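Local structure of N-terminal acetyltransferase-like protein (Chaetomium thermophilum, 5NNP) at residues L121-M125 with R126-G130; L152-A155 with Y156-G160; K671-D674 with G675-G679; S77-C80 with W81-G85; R206-Q209 with H210-T213. The protein probably serves as the all-helical, TPR-containing auxiliary subunit of a NatA-type N-terminal acetyltransferase. All blocks are in the same frame, centred on the assembly; numbering follows the deposited sequence.

In the fold
All five interactions are local ones within the helical array, following the chain in the order interaction 4, 1, 2, 5, 3. Interactions 1 and 2 touch: helices 128-141 and 146-159 are consecutive, and Ile123 CD1 lies 3.8 Å from Leu158 CD1, while Tyr128 CE1 lies 3.6 Å from Leu158 O. Interaction 4, at a helix start, comes within about 6 Å of interaction 1 at the nearest atoms, and interaction 5 within about 12 Å of interaction 2. Interaction 3 stands apart near the C-terminal end, its centre about 31 Å from that of interaction 1, and it alone has another protein chain at its segments.

Interaction 1. Residues L121-M125 with R126-G130; sequences LQIQM and RDYAG
Arg126 and Ile123 meet where helix 112-124 ends, and two N-H groups of the arginine close on one carbonyl oxygen. Taking the backbone bonds first, Arg126 N donates to Ile123 O over 2.9 Å, and Asp127 N donates to Gln122 O over 2.8 Å. With Arg126 at positive phi (55°), this pair makes the Schellman motif that stops the helix. The guanidinium adds a third bond, Arg126 NH1 to Ile123 O at 3.1 Å, with the oxygen at its edge and close to its plane. The two donors approach Ile123 O from opposite faces of the carbonyl plane. A bend at chi2 (-62°) folds the arginine back over the helix end, and its other nitrogens turn to the chain around residues 524-548: NE forms a salt bridge with Asp548, and NH2 bonds Gln524 and Val544 O.

Among the polar side chains, Gln122 and Asp127 run side by side with amide and carboxylate planes 77° apart. A water joins Gln122 NE2 to Asp127 OD2, while Gln122 OE1 is bonded to Ser134. Asp127 is the N-cap of helix 128-141; its OD1 accepts from Gly130 N at 3.2 Å, met from above the carboxylate plane.

Apolar contact is slight, Ile123 CD1 to Tyr128 CD1 at 4.5 Å, though both side chains also pack on Leu158. The chemistry suits both helix ends: the Arg126 cation is bonded to one of the carbonyls that finish one helix, the Asp127 carboxylate to one of the amides near the start of the next, which would probably favour both charges.

Interaction 2. Residues L152-A155 with Y156-G160; sequences LAIA and YHLEG
Ile154 O takes the shortest sound bond here, from Leu158 N at 2.8 Å, with the donor nearly along the C=O axis. One residue earlier His157 N donates to Ala153 O over 2.9 Å, and before that Tyr156 N reaches Leu152 O at 3.1 Å; the fourth bond of the series, Glu159 N to Ala155 O, is weak.

Above this backbone the side chains pair four apart. Leu152 crosses Tyr156 at a slant: CG and both methyls gather about one corner of the ring, with CD1 3.6 Å from Tyr156 CE2. Chi1 of -85° sets Tyr156 CG beside its own backbone N, which swings the ring back to the leucine. On another flank Ile154 and Leu158 run alongside each other, Ile154 CG2 touching Leu158 CD1 at 3.9 Å, and both then meet helix 537-547. Glu159 OE2 lies at the edge of the Tyr156 ring, in its plane.

His157 points to other company: ND1 is hydrogen-bonded to Tyr193 and NE2 to Glu200, with a glycerol, probably from the crystallisation liquor, about 3 Å from the side chain. Gly160, at positive phi (99°), ends the helix in a Schellman motif. Leu152 also packs on Leu139 of helix 128-141 and Ile168 of helix 162-175, the neighbours in sequence, an arrangement consistent with a TPR-like stack of antiparallel helices.

Interaction 3. Residues K671-D674 with G675-G679; sequences KNID and GQIAG
Ile673 and Ile677 lie one helical turn apart, with their side chains slanted across each other. The branch of Ile673 that touches is CG2, which stands 3.5 Å from Ile677 CD1 and 3.7 Å from Ile677 CG1. For Ile677, chi1 of -62° sets CG1 beside the backbone N, and this lays the ethyl arm back over the preceding turn. Beneath the pair, Ile677 N donates to Ile673 O over 2.8 Å. Putting an alanine at Ile677 takes away both branches, CD1 included, and would probably leave Ile673 CG2 without its neighbour and open a gap beside His706.

This is the first turn of helix 673-685, in the NatA auxiliary-subunit family region, and Asn672 is its N-cap: OD1 accepts from Asp674 N in a weak bond of 3.5 Å. Asn672 O in turn receives weak bonds from Gly675 N and Gln676 N, whereas Ala678 N to Asp674 O, at 3.0 Å, is sound.

Gln676 bends at chi2 (-64°), turning its amide back to the helix start, where NE2 is bonded to Pro670 O; the same side chain packs on helix 689-702. At Lys671 and Asn672 the chain meets another protein, an aromatic residue of which is hydrogen-bonded to Lys671 N.

Interaction 4. Residues S77-C80 with W81-G85; sequences SYIC and WHVYG
Ser77 O and the Trp81 indole meet in the first turn of helix 78-90, which opens a predicted TPR repeat with Ser77 as its N-cap. The packed part lies round the indole: Phe103 meets it edge-to-face, and Leu71 and Leu107 pack on it. Ser77 O lies at the indole edge, near the ring plane, 3.1 Å from Trp81 CD1. Chi1 of -73° holds CG beside the backbone N, turning the ring to the helix start, where NE1 is bonded to Met75 O. A leucine in place of Trp81 would probably leave Met75 O without its donor and Phe103 without its ring partner.

Along the backbone His82 N donates to Tyr78 O and Val83 N to Ile79 O, both over 2.9 Å, while Trp81 N to Ser77 O is weak. The cap is weak as well: Ser77 OG accepts from Ile79 N and Cys80 N, each at 3.3 Å, and is bonded to Asp45.

Elsewhere the contact is looser. Ile79 CG2 approaches Val83 CG2 only to 4.3 Å; the CB of partly exposed Tyr78 points away from the following turn, and its side chain packs on Leu107 and Ile114 instead. Over one face of the Tyr78 ring, offset to the rim, Ile79 CG1 stands 3.9 Å above the plane.

Interaction 5. Residues R206-Q209 with H210-T213; sequences RALQ and HLET
Arg206 to Thr213 is regular helix: His210 N reaches Arg206 O and Leu211 N reaches Ala207 O, both over 2.8 Å, Glu212 N bonds Leu208 O at 2.9 Å, and Thr213 N bonds Gln209 O at 3.0 Å.

Gln209 O takes a second bond as well. Thr213 OG1 donates to it over 2.9 Å, and the threonine's amide and hydroxyl approach from opposite faces of the carbonyl plane. Chi1 of -60° makes this possible, setting OG1 beside the threonine's own N and thus back against the previous turn; the hydroxyl proton is spent on the helix itself, even though the residue is exposed.

Leu208 and Glu212 lie alongside each other, pointing the same way. The leucine methyl CD1 is 4.1 Å from Glu212 CG and 3.9 Å from Glu212 OE2. The glutamate is bent at chi2 (-65°), and its OE2 forms a salt bridge with Arg228, so the carboxylate is held at the end of an otherwise apolar contact. Leu208 CD1 also approaches Leu211 CD2, at 4.4 Å.

The other polar ends find partners outside the turn. Arg206 makes salt bridges to Glu166 and Asp203, and its NE is bonded to a glycerol, probably from the crystallisation liquor. His210 ND1 is hydrogen-bonded to Asn195, which also bonds Ala207 O.

Helix 204-214 thus lies between two others: Ala207 and Leu211 pack on both helix 185-200 and helix 221-234, His210 adds contact to the first and Leu208 to the second.

Interaction 1. Residues L121-M125 with R126-G130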
# COMPACT_ATOMS: atom_id res chain seq x y z
N LEU A 121 -15.37 -14.08 8.33
CA LEU A 121 -15.40 -14.49 6.93
C LEU A 121 -16.30 -13.57 6.10
O LEU A 121 -15.95 -13.19 4.97
CB LEU A 121 -15.88 -15.94 6.80
CG LEU A 121 -14.93 -17.06 7.27
CD1 LEU A 121 -15.69 -18.34 7.47
CD2 LEU A 121 -13.81 -17.28 6.26
N GLN A 122 -17.44 -13.19 6.66
CA GLN A 122 -18.38 -12.38 5.91
C GLN A 122 -17.84 -10.99 5.58
O GLN A 122 -18.03 -10.50 4.46
CB GLN A 122 -19.70 -12.25 6.67
CG GLN A 122 -20.59 -13.46 6.57
CD GLN A 122 -21.70 -13.42 7.60
OE1 GLN A 122 -21.47 -13.12 8.78
NE2 GLN A 122 -22.92 -13.72 7.16
N ILE A 123 -17.20 -10.34 6.55
CA ILE A 123 -16.65 -9.02 6.28
C ILE A 123 -15.43 -9.16 5.35
O ILE A 123 -15.23 -8.34 4.45
CB ILE A 123 -16.29 -8.24 7.57
CG1 ILE A 123 -15.92 -6.79 7.23
CG2 ILE A 123 -15.15 -8.91 8.31
CD1 ILE A 123 -16.94 -6.05 6.34
N GLN A 124 -14.65 -10.22 5.53
CA GLN A 124 -13.54 -10.50 4.63
C GLN A 124 -13.98 -10.58 3.17
O GLN A 124 -13.21 -10.24 2.28
CB GLN A 124 -12.84 -11.80 4.99
CG GLN A 124 -11.73 -12.16 3.99
CD GLN A 124 -10.49 -11.29 4.17
OE1 GLN A 124 -10.24 -10.74 5.25
NE2 GLN A 124 -9.72 -11.14 3.11
N MET A 125 -15.20 -11.05 2.92
CA MET A 125 -15.69 -11.15 1.54
C MET A 125 -16.69 -10.06 1.23
O MET A 125 -17.38 -10.11 0.23
CB MET A 125 -16.34 -12.51 1.26
CG MET A 125 -15.46 -13.69 1.55
SD MET A 125 -13.93 -13.66 0.60
CE MET A 125 -14.58 -13.90 -1.06
N ARG A 126 -16.75 -9.06 2.10
CA ARG A 126 -17.63 -7.93 1.91
C ARG A 126 -19.10 -8.35 1.70
O ARG A 126 -19.84 -7.75 0.92
CB ARG A 126 -17.13 -7.06 0.75
CG ARG A 126 -15.64 -6.67 0.83
CD ARG A 126 -15.30 -5.82 2.07
NE ARG A 126 -13.98 -5.18 2.01
CZ ARG A 126 -12.88 -5.59 2.65
NH1 ARG A 126 -12.89 -6.66 3.43
NH2 ARG A 126 -11.75 -4.91 2.51
N ASP A 127 -19.51 -9.39 2.41
CA ASP A 127 -20.93 -9.72 2.56
C ASP A 127 -21.51 -8.82 3.66
O ASP A 127 -21.64 -9.23 4.82
CB ASP A 127 -21.10 -11.21 2.90
CG ASP A 127 -22.54 -11.62 3.14
OD1 ASP A 127 -23.48 -10.87 2.81
OD2 ASP A 127 -22.73 -12.73 3.68
N TYR A 128 -21.82 -7.58 3.29
CA TYR A 128 -22.18 -6.54 4.26
C TYR A 128 -23.45 -6.85 5.04
O TYR A 128 -23.48 -6.69 6.28
CB TYR A 128 -22.34 -5.19 3.56
CG TYR A 128 -21.12 -4.73 2.80
CD1 TYR A 128 -19.94 -4.40 3.47
CD2 TYR A 128 -21.13 -4.63 1.41
CE1 TYR A 128 -18.83 -3.98 2.77
CE2 TYR A 128 -20.02 -4.21 0.71
CZ TYR A 128 -18.87 -3.89 1.39
OH TYR A 128 -17.77 -3.48 0.68
N ALA A 129 -24.50 -7.28 4.32
CA ALA A 129 -25.79 -7.60 4.96
C ALA A 129 -25.61 -8.74 5.95
O ALA A 129 -26.13 -8.70 7.06
CB ALA A 129 -26.84 -7.96 3.91
N GLY A 130 -24.84 -9.75 5.54
CA GLY A 130 -24.50 -10.85 6.42
C GLY A 130 -23.76 -10.39 7.67
O GLY A 130 -24.01 -10.89 8.76
O HOH W 1 -24.18 -14.46 4.71

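Interaction 2. Residues L152-A155 with Y156-G160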
# COMPACT_ATOMS: atom_id res chain seq x y z
N LEU A 152 -20.96 -3.29 15.30
CA LEU A 152 -22.24 -3.19 14.59
C LEU A 152 -22.34 -1.84 13.89
O LEU A 152 -22.87 -1.76 12.79
CB LEU A 152 -23.44 -3.39 15.53
CG LEU A 152 -24.82 -3.12 14.85
CD1 LEU A 152 -25.11 -4.07 13.67
CD2 LEU A 152 -25.98 -3.10 15.83
N ALA A 153 -21.83 -0.78 14.51
CA ALA A 153 -21.73 0.51 13.83
C ALA A 153 -20.84 0.44 12.57
O ALA A 153 -21.19 0.98 11.52
CB ALA A 153 -21.21 1.56 14.78
N ILE A 154 -19.70 -0.24 12.68
CA ILE A 154 -18.81 -0.41 11.53
C ILE A 154 -19.50 -1.18 10.39
O ILE A 154 -19.40 -0.78 9.22
CB ILE A 154 -17.51 -1.15 11.93
CG1 ILE A 154 -16.63 -0.24 12.79
CG2 ILE A 154 -16.75 -1.59 10.71
CD1 ILE A 154 -15.74 -0.99 13.73
N ALA A 155 -20.21 -2.25 10.72
CA ALA A 155 -20.90 -3.05 9.70
C ALA A 155 -21.92 -2.21 8.95
O ALA A 155 -22.03 -2.28 7.72
CB ALA A 155 -21.57 -4.24 10.32
N TYR A 156 -22.68 -1.41 9.71
CA TYR A 156 -23.66 -0.51 9.10
C TYR A 156 -22.97 0.51 8.20
O TYR A 156 -23.40 0.76 7.07
CB TYR A 156 -24.46 0.21 10.17
CG TYR A 156 -25.66 -0.54 10.70
CD1 TYR A 156 -26.52 -1.21 9.84
CD2 TYR A 156 -25.94 -0.55 12.05
CE1 TYR A 156 -27.64 -1.88 10.34
CE2 TYR A 156 -27.02 -1.22 12.55
CZ TYR A 156 -27.87 -1.88 11.70
OH TYR A 156 -28.94 -2.54 12.24
N HIS A 157 -21.90 1.10 8.73
CA HIS A 157 -21.09 2.10 8.04
C HIS A 157 -20.54 1.59 6.70
O HIS A 157 -20.68 2.25 5.67
CB HIS A 157 -19.93 2.51 8.95
CG HIS A 157 -19.15 3.68 8.44
ND1 HIS A 157 -17.92 4.03 8.95
CD2 HIS A 157 -19.42 4.57 7.45
CE1 HIS A 157 -17.47 5.09 8.30
NE2 HIS A 157 -18.35 5.44 7.39
N LEU A 158 -19.93 0.41 6.73
CA LEU A 158 -19.35 -0.16 5.51
C LEU A 158 -20.45 -0.58 4.55
O LEU A 158 -20.21 -0.69 3.35
CB LEU A 158 -18.44 -1.34 5.84
CG LEU A 158 -17.17 -1.02 6.64
CD1 LEU A 158 -16.34 -2.29 6.87
CD2 LEU A 158 -16.35 0.06 5.94
N GLU A 159 -21.65 -0.84 5.08
CA GLU A 159 -22.79 -1.24 4.26
C GLU A 159 -23.38 -0.05 3.53
O GLU A 159 -24.18 -0.22 2.61
CB GLU A 159 -23.91 -1.89 5.11
CG GLU A 159 -25.12 -2.39 4.30
CD GLU A 159 -26.29 -2.88 5.16
OE1 GLU A 159 -26.95 -3.88 4.78
OE2 GLU A 159 -26.59 -2.25 6.20
N GLY A 160 -23.02 1.16 3.95
CA GLY A 160 -23.61 2.36 3.37
C GLY A 160 -24.73 2.97 4.21
O GLY A 160 -25.26 4.02 3.86

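Interaction 3. Residues K671-D674 with G675-G679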
# COMPACT_ATOMS: atom_id res chain seq x y z
N LYS A 671 -8.91 2.62 -16.49
CA LYS A 671 -8.50 3.87 -17.12
C LYS A 671 -7.12 3.77 -17.77
O LYS A 671 -6.58 4.75 -18.27
CB LYS A 671 -8.49 5.01 -16.11
CG LYS A 671 -9.80 5.22 -15.39
CD LYS A 671 -9.89 6.63 -14.85
CE LYS A 671 -10.95 6.74 -13.78
NZ LYS A 671 -10.48 6.08 -12.53
N ASN A 672 -6.56 2.57 -17.76
CA ASN A 672 -5.23 2.35 -18.28
C ASN A 672 -5.27 1.69 -19.67
O ASN A 672 -5.58 0.50 -19.78
CB ASN A 672 -4.45 1.51 -17.28
CG ASN A 672 -2.98 1.58 -17.50
OD1 ASN A 672 -2.50 1.61 -18.63
ND2 ASN A 672 -2.23 1.60 -16.40
N ILE A 673 -4.95 2.45 -20.71
CA ILE A 673 -5.10 1.99 -22.10
C ILE A 673 -4.30 0.74 -22.45
O ILE A 673 -4.77 -0.08 -23.22
CB ILE A 673 -4.70 3.07 -23.11
CG1 ILE A 673 -5.44 4.37 -22.86
CG2 ILE A 673 -5.07 2.64 -24.54
CD1 ILE A 673 -5.76 5.11 -24.17
N ASP A 674 -3.10 0.61 -21.88
CA ASP A 674 -2.25 -0.54 -22.15
C ASP A 674 -2.99 -1.82 -21.83
O ASP A 674 -2.91 -2.80 -22.58
CB ASP A 674 -0.95 -0.47 -21.35
CG ASP A 674 -0.04 0.65 -21.80
OD1 ASP A 674 -0.10 1.05 -22.98
OD2 ASP A 674 0.75 1.13 -20.96
N GLY A 675 -3.71 -1.80 -20.70
CA GLY A 675 -4.55 -2.90 -20.28
C GLY A 675 -5.68 -3.18 -21.26
O GLY A 675 -5.92 -4.34 -21.61
N GLN A 676 -6.36 -2.13 -21.71
CA GLN A 676 -7.45 -2.25 -22.69
C GLN A 676 -6.98 -2.79 -24.05
O GLN A 676 -7.67 -3.60 -24.70
CB GLN A 676 -8.13 -0.90 -22.89
CG GLN A 676 -8.77 -0.37 -21.61
CD GLN A 676 -9.90 -1.27 -21.16
OE1 GLN A 676 -10.25 -2.22 -21.85
NE2 GLN A 676 -10.49 -0.96 -19.99
N ILE A 677 -5.82 -2.33 -24.48
CA ILE A 677 -5.23 -2.80 -25.72
C ILE A 677 -4.89 -4.29 -25.61
O ILE A 677 -5.14 -5.06 -26.54
CB ILE A 677 -3.96 -2.00 -26.09
CG1 ILE A 677 -4.32 -0.53 -26.30
CG2 ILE A 677 -3.32 -2.57 -27.33
CD1 ILE A 677 -3.11 0.39 -26.37
N ALA A 678 -4.34 -4.68 -24.46
CA ALA A 678 -3.96 -6.07 -24.23
C ALA A 678 -5.19 -6.96 -24.09
O ALA A 678 -5.20 -8.10 -24.57
CB ALA A 678 -3.09 -6.19 -22.99
N GLY A 679 -6.22 -6.44 -23.43
CA GLY A 679 -7.49 -7.14 -23.34
C GLY A 679 -8.07 -7.43 -24.72
O GLY A 679 -8.54 -8.54 -25.00

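Interaction 4. Residues S77-C80 with W81-G85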
# COMPACT_ATOMS: atom_id res chain seq x y z
N SER A 77 -26.53 -32.25 11.25
CA SER A 77 -25.48 -32.14 12.27
C SER A 77 -24.65 -30.87 12.09
O SER A 77 -24.12 -30.62 11.00
CB SER A 77 -24.55 -33.34 12.22
OG SER A 77 -23.36 -33.10 12.95
N TYR A 78 -24.53 -30.08 13.15
CA TYR A 78 -23.82 -28.80 13.05
C TYR A 78 -22.31 -29.03 13.04
O TYR A 78 -21.54 -28.20 12.55
CB TYR A 78 -24.21 -27.84 14.20
CG TYR A 78 -23.48 -28.08 15.50
CD1 TYR A 78 -22.24 -27.50 15.73
CD2 TYR A 78 -24.02 -28.88 16.49
CE1 TYR A 78 -21.56 -27.71 16.91
CE2 TYR A 78 -23.34 -29.10 17.68
CZ TYR A 78 -22.11 -28.51 17.88
OH TYR A 78 -21.43 -28.72 19.06
N ILE A 79 -21.88 -30.17 13.58
CA ILE A 79 -20.47 -30.55 13.53
C ILE A 79 -20.03 -30.84 12.10
O ILE A 79 -19.01 -30.31 11.65
CB ILE A 79 -20.20 -31.76 14.41
CG1 ILE A 79 -20.34 -31.36 15.89
CG2 ILE A 79 -18.82 -32.33 14.14
CD1 ILE A 79 -20.49 -32.56 16.84
N CYS A 80 -20.81 -31.64 11.38
CA CYS A 80 -20.46 -31.96 9.99
C CYS A 80 -20.33 -30.68 9.14
O CYS A 80 -19.39 -30.53 8.36
CB CYS A 80 -21.48 -32.92 9.39
SG CYS A 80 -21.65 -34.49 10.29
N TRP A 81 -21.26 -29.75 9.31
CA TRP A 81 -21.22 -28.52 8.53
C TRP A 81 -20.07 -27.60 8.97
O TRP A 81 -19.37 -27.02 8.14
CB TRP A 81 -22.57 -27.80 8.61
CG TRP A 81 -23.63 -28.51 7.80
CD1 TRP A 81 -24.63 -29.32 8.27
CD2 TRP A 81 -23.75 -28.52 6.37
NE1 TRP A 81 -25.37 -29.82 7.22
CE2 TRP A 81 -24.85 -29.34 6.04
CE3 TRP A 81 -23.03 -27.91 5.33
CZ2 TRP A 81 -25.26 -29.57 4.73
CZ3 TRP A 81 -23.45 -28.14 4.00
CH2 TRP A 81 -24.55 -28.97 3.72
N HIS A 82 -19.86 -27.51 10.28
CA HIS A 82 -18.73 -26.76 10.84
C HIS A 82 -17.39 -27.25 10.27
O HIS A 82 -16.58 -26.44 9.81
CB HIS A 82 -18.75 -26.87 12.37
CG HIS A 82 -17.85 -25.90 13.06
ND1 HIS A 82 -17.57 -25.98 14.41
CD2 HIS A 82 -17.16 -24.83 12.61
CE1 HIS A 82 -16.76 -25.00 14.76
NE2 HIS A 82 -16.49 -24.28 13.68
N VAL A 83 -17.17 -28.56 10.28
CA VAL A 83 -15.97 -29.18 9.72
C VAL A 83 -15.78 -28.80 8.25
O VAL A 83 -14.70 -28.36 7.83
CB VAL A 83 -16.02 -30.73 9.84
CG1 VAL A 83 -14.93 -31.36 9.02
CG2 VAL A 83 -15.89 -31.15 11.29
N TYR A 84 -16.84 -29.00 7.47
CA TYR A 84 -16.85 -28.67 6.06
C TYR A 84 -16.36 -27.23 5.84
O TYR A 84 -15.55 -26.96 4.95
CB TYR A 84 -18.27 -28.86 5.51
CG TYR A 84 -18.39 -29.10 4.01
CD1 TYR A 84 -17.59 -30.03 3.36
CD2 TYR A 84 -19.36 -28.42 3.26
CE1 TYR A 84 -17.72 -30.26 1.99
CE2 TYR A 84 -19.49 -28.64 1.89
CZ TYR A 84 -18.67 -29.55 1.27
OH TYR A 84 -18.81 -29.77 -0.08
N GLY A 85 -16.83 -26.31 6.67
CA GLY A 85 -16.42 -24.92 6.61
C GLY A 85 -14.95 -24.73 6.95
O GLY A 85 -14.22 -24.04 6.23

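Interaction 5. Residues R206-Q209 with H210-T213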
# COMPACT_ATOMS: atom_id res chain seq x y z
N ARG A 206 -22.85 20.26 11.34
CA ARG A 206 -23.06 19.51 12.56
C ARG A 206 -21.78 18.86 13.06
O ARG A 206 -21.56 18.75 14.26
CB ARG A 206 -24.13 18.44 12.34
CG ARG A 206 -24.83 18.02 13.61
CD ARG A 206 -25.97 17.11 13.28
NE ARG A 206 -25.64 15.71 13.53
CZ ARG A 206 -25.69 14.76 12.60
NH1 ARG A 206 -26.04 15.05 11.35
NH2 ARG A 206 -25.40 13.51 12.93
N ALA A 207 -20.94 18.43 12.12
CA ALA A 207 -19.69 17.78 12.47
C ALA A 207 -18.74 18.74 13.19
O ALA A 207 -18.01 18.33 14.10
CB ALA A 207 -19.03 17.20 11.21
N LEU A 208 -18.74 20.01 12.78
CA LEU A 208 -17.90 21.00 13.44
C LEU A 208 -18.41 21.24 14.86
O LEU A 208 -17.64 21.29 15.82
CB LEU A 208 -17.88 22.32 12.66
CG LEU A 208 -16.96 23.39 13.26
CD1 LEU A 208 -15.55 22.84 13.43
CD2 LEU A 208 -16.94 24.64 12.42
N GLN A 209 -19.72 21.38 14.96
CA GLN A 209 -20.40 21.48 16.24
C GLN A 209 -20.05 20.30 17.16
O GLN A 209 -19.74 20.49 18.34
CB GLN A 209 -21.91 21.56 15.99
CG GLN A 209 -22.78 21.33 17.21
CD GLN A 209 -24.26 21.17 16.85
OE1 GLN A 209 -24.73 21.69 15.83
NE2 GLN A 209 -25.01 20.45 17.68
N HIS A 210 -20.08 19.08 16.61
CA HIS A 210 -19.79 17.89 17.39
C HIS A 210 -18.31 17.81 17.73
O HIS A 210 -17.93 17.30 18.79
CB HIS A 210 -20.24 16.63 16.65
CG HIS A 210 -19.83 15.35 17.32
ND1 HIS A 210 -18.75 14.60 16.90
CD2 HIS A 210 -20.37 14.68 18.37
CE1 HIS A 210 -18.64 13.53 17.67
NE2 HIS A 210 -19.61 13.55 18.56
N LEU A 211 -17.48 18.31 16.82
CA LEU A 211 -16.05 18.33 17.03
C LEU A 211 -15.71 19.16 18.24
O LEU A 211 -15.07 18.68 19.17
CB LEU A 211 -15.31 18.89 15.82
CG LEU A 211 -13.81 18.64 15.90
CD1 LEU A 211 -13.50 17.14 15.69
CD2 LEU A 211 -13.05 19.51 14.89
N GLU A 212 -16.15 20.41 18.20
CA GLU A 212 -15.89 21.38 19.26
C GLU A 212 -16.55 21.03 20.60
O GLU A 212 -16.00 21.30 21.67
CB GLU A 212 -16.34 22.77 18.81
CG GLU A 212 -15.67 23.23 17.53
CD GLU A 212 -14.17 23.42 17.69
OE1 GLU A 212 -13.68 23.43 18.84
OE2 GLU A 212 -13.48 23.57 16.67
N THR A 213 -17.72 20.41 20.54
CA THR A 213 -18.44 20.07 21.75
C THR A 213 -17.97 18.77 22.42
O THR A 213 -17.76 18.74 23.62
CB THR A 213 -19.93 19.97 21.49
OG1 THR A 213 -20.41 21.24 21.02
CG2 THR A 213 -20.67 19.63 22.76